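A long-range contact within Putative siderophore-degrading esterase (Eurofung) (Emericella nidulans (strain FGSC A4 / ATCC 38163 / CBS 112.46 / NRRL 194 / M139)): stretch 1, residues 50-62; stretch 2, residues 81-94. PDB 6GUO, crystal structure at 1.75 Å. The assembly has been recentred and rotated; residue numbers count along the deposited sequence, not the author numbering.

Stretch 1 50-62: KSANAVYLVDGNA
Stretch 2, residues 81-94: ETGTVVIAIGYPIT

Two neighbouring parallel β-strands, joined by an unbroken ladder of backbone hydrogen bonds and finished by an asparagine clamp past the strand ends, make this contact, which buries 919 Å² counting both sides.

The strand axes approach to 4.4 Å and their directions differ by 29°. Phi lies between about -90° and -145° and psi between about 105° and 175° through the paired residues. The register sets Asn53 beside Thr84, Ala54 beside Val85, Val55 beside Val86, Tyr56 beside Ile87 and Leu57 beside Ala88, with CA–CA distances of 4.6 to 5.1 Å.

Along the ladder, Asn53, Val55 and Leu57 supply both the N–H and the C=O in stretch 1. Asn53 N donates to Gly83 O (2.9 Å) and Asn53 O accepts from Val85 N (2.9 Å); Val55 N reaches Val85 O (3.0 Å) and Val55 O takes Ile87 N (2.9 Å); Leu57 N binds Ile87 O (2.8 Å) and Leu57 O accepts Ile89 N (2.8 Å). At the opening end, one water extends the pairing, donating to Ser51 O and accepting from Gly83 N.

The two faces are packed differently. On one, Ala54 packs its CB against Ile87 (chi1 m, chi2 94°), Ala54 CB lying 3.9 Å from Ile87 CD1. That same CD1 sits over a face of the Tyr56 ring (chi1 -70°, chi2 -99°), 3.8 Å from its centroid, a CH-pi contact. Ile89 CD1 meets the ring at its edge, 4.1 Å from Tyr56 CD1. On the other face, branched side chains interlock: Val55 (p) places CG1 3.9 Å from CG2 of Val86 (t), and Leu57 (m, t) brings CD1 to 3.6 Å from Val86 CG1. Asn53 (m) is polar on this face, yet its ND2 is served by two waters that also bind Thr82, one at OG1 and one at O.

Asp59 leaves the extended conformation at phi/psi 52/47, and Gly60 follows at -52/-40, its N donating to Ile89 O at 3.0 Å. Glycine suits this spot: an ideal CB on Gly60 would point toward stretch 2 and lie 2.7 Å from Ile89 C, a clash. A water links Asp59 N, Ile89 O and Tyr91 OH.

Asn61 (m, chi2 83°) closes the contact by using both ends of its amide: OD1 accepts from Tyr91 N at 2.9 Å, and ND2 donates to Tyr91 O at 2.8 Å. Gly90 makes room beside it, since an ideal CB on Gly90 would fall 2.2 Å from Asn61 OD1. Ile93 (p, t) points toward stretch 1, its CD1 3.8 Å from Asn61 OD1.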

# COMPACT_ATOMS: atom_id res chain seq x y z
N LYS A 50 0.08 -22.60 -15.27
CA LYS A 50 -0.08 -22.33 -13.84
C LYS A 50 -1.52 -21.97 -13.48
O LYS A 50 -2.26 -21.41 -14.29
CB LYS A 50 0.88 -21.22 -13.38
CG LYS A 50 2.34 -21.65 -13.36
CD LYS A 50 3.25 -20.48 -13.02
CE LYS A 50 4.71 -20.90 -13.01
NZ LYS A 50 5.62 -19.75 -13.27
N SER A 51 -1.90 -22.32 -12.26
CA SER A 51 -3.19 -21.95 -11.69
C SER A 51 -3.07 -20.58 -11.03
O SER A 51 -1.97 -20.01 -10.97
CB SER A 51 -3.63 -23.00 -10.67
OG SER A 51 -3.75 -24.27 -11.30
N ALA A 52 -4.18 -20.06 -10.55
CA ALA A 52 -4.18 -18.76 -9.89
C ALA A 52 -5.32 -18.63 -8.89
O ALA A 52 -6.29 -19.38 -8.93
CB ALA A 52 -4.27 -17.65 -10.92
N ASN A 53 -5.16 -17.67 -7.98
CA ASN A 53 -6.26 -17.17 -7.18
C ASN A 53 -6.61 -15.79 -7.73
O ASN A 53 -5.94 -15.30 -8.64
CB ASN A 53 -5.86 -17.14 -5.71
CG ASN A 53 -5.57 -18.53 -5.17
OD1 ASN A 53 -6.29 -19.47 -5.46
ND2 ASN A 53 -4.48 -18.66 -4.42
N ALA A 54 -7.67 -15.20 -7.21
CA ALA A 54 -8.14 -13.91 -7.70
C ALA A 54 -8.68 -13.06 -6.56
O ALA A 54 -9.33 -13.58 -5.66
CB ALA A 54 -9.20 -14.10 -8.77
N VAL A 55 -8.42 -11.76 -6.62
CA VAL A 55 -8.99 -10.82 -5.68
C VAL A 55 -9.71 -9.74 -6.48
O VAL A 55 -9.15 -9.16 -7.41
CB VAL A 55 -7.96 -10.23 -4.69
CG1 VAL A 55 -6.83 -9.47 -5.39
CG2 VAL A 55 -8.65 -9.35 -3.66
N TYR A 56 -10.98 -9.52 -6.11
CA TYR A 56 -11.84 -8.53 -6.73
C TYR A 56 -11.95 -7.34 -5.78
O TYR A 56 -12.20 -7.51 -4.59
CB TYR A 56 -13.22 -9.14 -7.03
CG TYR A 56 -13.16 -10.15 -8.15
CD1 TYR A 56 -13.53 -9.80 -9.45
CD2 TYR A 56 -12.70 -11.45 -7.93
CE1 TYR A 56 -13.44 -10.71 -10.49
CE2 TYR A 56 -12.61 -12.37 -8.97
CZ TYR A 56 -12.99 -11.99 -10.24
OH TYR A 56 -12.90 -12.89 -11.28
N LEU A 57 -11.74 -6.14 -6.32
CA LEU A 57 -11.72 -4.91 -5.53
C LEU A 57 -12.81 -3.96 -6.00
O LEU A 57 -12.87 -3.65 -7.18
CB LEU A 57 -10.37 -4.22 -5.68
CG LEU A 57 -9.08 -5.04 -5.55
CD1 LEU A 57 -7.89 -4.18 -5.95
CD2 LEU A 57 -8.91 -5.55 -4.14
N VAL A 58 -13.65 -3.49 -5.08
CA VAL A 58 -14.56 -2.36 -5.39
C VAL A 58 -13.88 -1.06 -4.97
O VAL A 58 -12.89 -1.11 -4.25
CB VAL A 58 -15.97 -2.55 -4.78
CG1 VAL A 58 -16.62 -3.79 -5.38
CG2 VAL A 58 -15.95 -2.62 -3.26
N ASP A 59 -14.37 0.08 -5.44
CA ASP A 59 -13.57 1.33 -5.49
C ASP A 59 -12.25 1.06 -6.21
O ASP A 59 -11.16 1.43 -5.73
CB ASP A 59 -13.29 1.93 -4.11
CG ASP A 59 -14.53 2.42 -3.41
OD1 ASP A 59 -15.37 3.09 -4.06
OD2 ASP A 59 -14.65 2.18 -2.20
N GLY A 60 -12.36 0.38 -7.34
CA GLY A 60 -11.20 -0.16 -8.05
C GLY A 60 -10.07 0.81 -8.33
O GLY A 60 -8.89 0.47 -8.18
N ASN A 61 -10.43 2.04 -8.71
CA ASN A 61 -9.44 3.07 -9.06
C ASN A 61 -8.53 3.44 -7.89
O ASN A 61 -7.41 3.90 -8.10
CB ASN A 61 -10.08 4.36 -9.58
CG ASN A 61 -11.15 4.12 -10.63
OD1 ASN A 61 -12.29 3.84 -10.29
ND2 ASN A 61 -10.79 4.26 -11.90
N ALA A 62 -9.03 3.28 -6.66
CA ALA A 62 -8.29 3.66 -5.44
C ALA A 62 -7.42 2.55 -4.85
O ALA A 62 -6.57 2.84 -4.01
CB ALA A 62 -9.27 4.14 -4.39
N GLU A 81 4.41 -19.99 -4.22
CA GLU A 81 3.00 -19.69 -3.93
C GLU A 81 2.21 -19.47 -5.21
O GLU A 81 2.76 -19.07 -6.24
CB GLU A 81 2.84 -18.47 -3.01
CG GLU A 81 3.15 -18.79 -1.55
CD GLU A 81 2.78 -17.68 -0.58
OE1 GLU A 81 2.54 -16.52 -1.00
OE2 GLU A 81 2.75 -17.96 0.63
N THR A 82 0.92 -19.76 -5.13
CA THR A 82 -0.00 -19.56 -6.23
C THR A 82 -0.10 -18.06 -6.51
O THR A 82 -0.27 -17.27 -5.59
CB THR A 82 -1.39 -20.14 -5.89
OG1 THR A 82 -1.26 -21.53 -5.58
CG2 THR A 82 -2.37 -19.97 -7.06
N GLY A 83 0.04 -17.70 -7.78
CA GLY A 83 -0.09 -16.32 -8.23
C GLY A 83 -1.52 -15.84 -8.11
O GLY A 83 -2.46 -16.65 -8.12
N THR A 84 -1.69 -14.53 -7.99
CA THR A 84 -3.01 -13.93 -7.82
C THR A 84 -3.25 -12.87 -8.89
O THR A 84 -2.41 -12.00 -9.12
CB THR A 84 -3.18 -13.33 -6.42
OG1 THR A 84 -2.89 -14.33 -5.43
CG2 THR A 84 -4.60 -12.82 -6.20
N VAL A 85 -4.41 -12.97 -9.54
CA VAL A 85 -4.89 -11.96 -10.47
C VAL A 85 -5.71 -10.93 -9.68
O VAL A 85 -6.53 -11.31 -8.84
CB VAL A 85 -5.73 -12.60 -11.60
CG1 VAL A 85 -6.40 -11.55 -12.49
CG2 VAL A 85 -4.85 -13.52 -12.44
N VAL A 86 -5.48 -9.65 -9.96
CA VAL A 86 -6.23 -8.56 -9.34
C VAL A 86 -7.22 -8.05 -10.37
O VAL A 86 -6.85 -7.77 -11.51
CB VAL A 86 -5.32 -7.40 -8.89
CG1 VAL A 86 -6.14 -6.27 -8.27
CG2 VAL A 86 -4.27 -7.89 -7.91
N ILE A 87 -8.48 -7.93 -9.95
CA ILE A 87 -9.55 -7.38 -10.77
C ILE A 87 -10.18 -6.23 -9.99
O ILE A 87 -10.88 -6.44 -9.00
CB ILE A 87 -10.61 -8.45 -11.12
CG1 ILE A 87 -9.94 -9.68 -11.75
CG2 ILE A 87 -11.65 -7.85 -12.07
CD1 ILE A 87 -9.59 -10.79 -10.79
N ALA A 88 -9.92 -5.01 -10.45
CA ALA A 88 -10.42 -3.81 -9.80
C ALA A 88 -11.60 -3.29 -10.60
O ALA A 88 -11.46 -3.04 -11.78
CB ALA A 88 -9.32 -2.77 -9.73
N ILE A 89 -12.75 -3.17 -9.95
CA ILE A 89 -13.97 -2.67 -10.61
C ILE A 89 -14.19 -1.24 -10.16
O ILE A 89 -14.50 -0.97 -8.98
CB ILE A 89 -15.20 -3.54 -10.33
CG1 ILE A 89 -14.92 -5.02 -10.65
CG2 ILE A 89 -16.39 -3.06 -11.16
CD1 ILE A 89 -14.55 -5.86 -9.45
N GLY A 90 -14.02 -0.33 -11.11
CA GLY A 90 -14.10 1.10 -10.85
C GLY A 90 -14.79 1.84 -11.97
O GLY A 90 -15.69 1.30 -12.62
N TYR A 91 -14.34 3.07 -12.20
CA TYR A 91 -15.06 4.05 -13.01
C TYR A 91 -14.09 4.83 -13.89
O TYR A 91 -12.90 4.93 -13.56
CB TYR A 91 -15.81 4.99 -12.07
CG TYR A 91 -16.66 4.26 -11.07
CD1 TYR A 91 -17.89 3.74 -11.43
CD2 TYR A 91 -16.21 4.04 -9.76
CE1 TYR A 91 -18.67 3.04 -10.52
CE2 TYR A 91 -16.99 3.36 -8.84
CZ TYR A 91 -18.22 2.85 -9.23
OH TYR A 91 -18.99 2.16 -8.32
N PRO A 92 -14.58 5.39 -15.02
CA PRO A 92 -13.73 6.19 -15.91
C PRO A 92 -13.54 7.60 -15.36
O PRO A 92 -14.13 8.57 -15.87
CB PRO A 92 -14.52 6.17 -17.23
CG PRO A 92 -15.94 6.13 -16.79
CD PRO A 92 -15.94 5.24 -15.57
N ILE A 93 -12.71 7.71 -14.33
CA ILE A 93 -12.45 8.97 -13.63
C ILE A 93 -10.96 9.26 -13.75
O ILE A 93 -10.14 8.35 -13.69
CB ILE A 93 -12.92 8.92 -12.15
CG1 ILE A 93 -12.29 7.75 -11.38
CG2 ILE A 93 -14.44 8.85 -12.10
CD1 ILE A 93 -12.71 7.64 -9.93
N THR A 94 -10.63 10.54 -13.94
CA THR A 94 -9.25 10.96 -14.20
C THR A 94 -8.63 11.88 -13.15
O THR A 94 -7.43 11.78 -12.91
CB THR A 94 -9.15 11.65 -15.58
OG1 THR A 94 -10.05 12.77 -15.62
CG2 THR A 94 -9.49 10.67 -16.69
O HOH W 1 0.50 -19.71 -9.84
O HOH W 2 -3.30 -21.43 -3.43
O HOH W 3 -1.96 -17.32 -3.25
O HOH W 4 -16.61 0.10 -7.37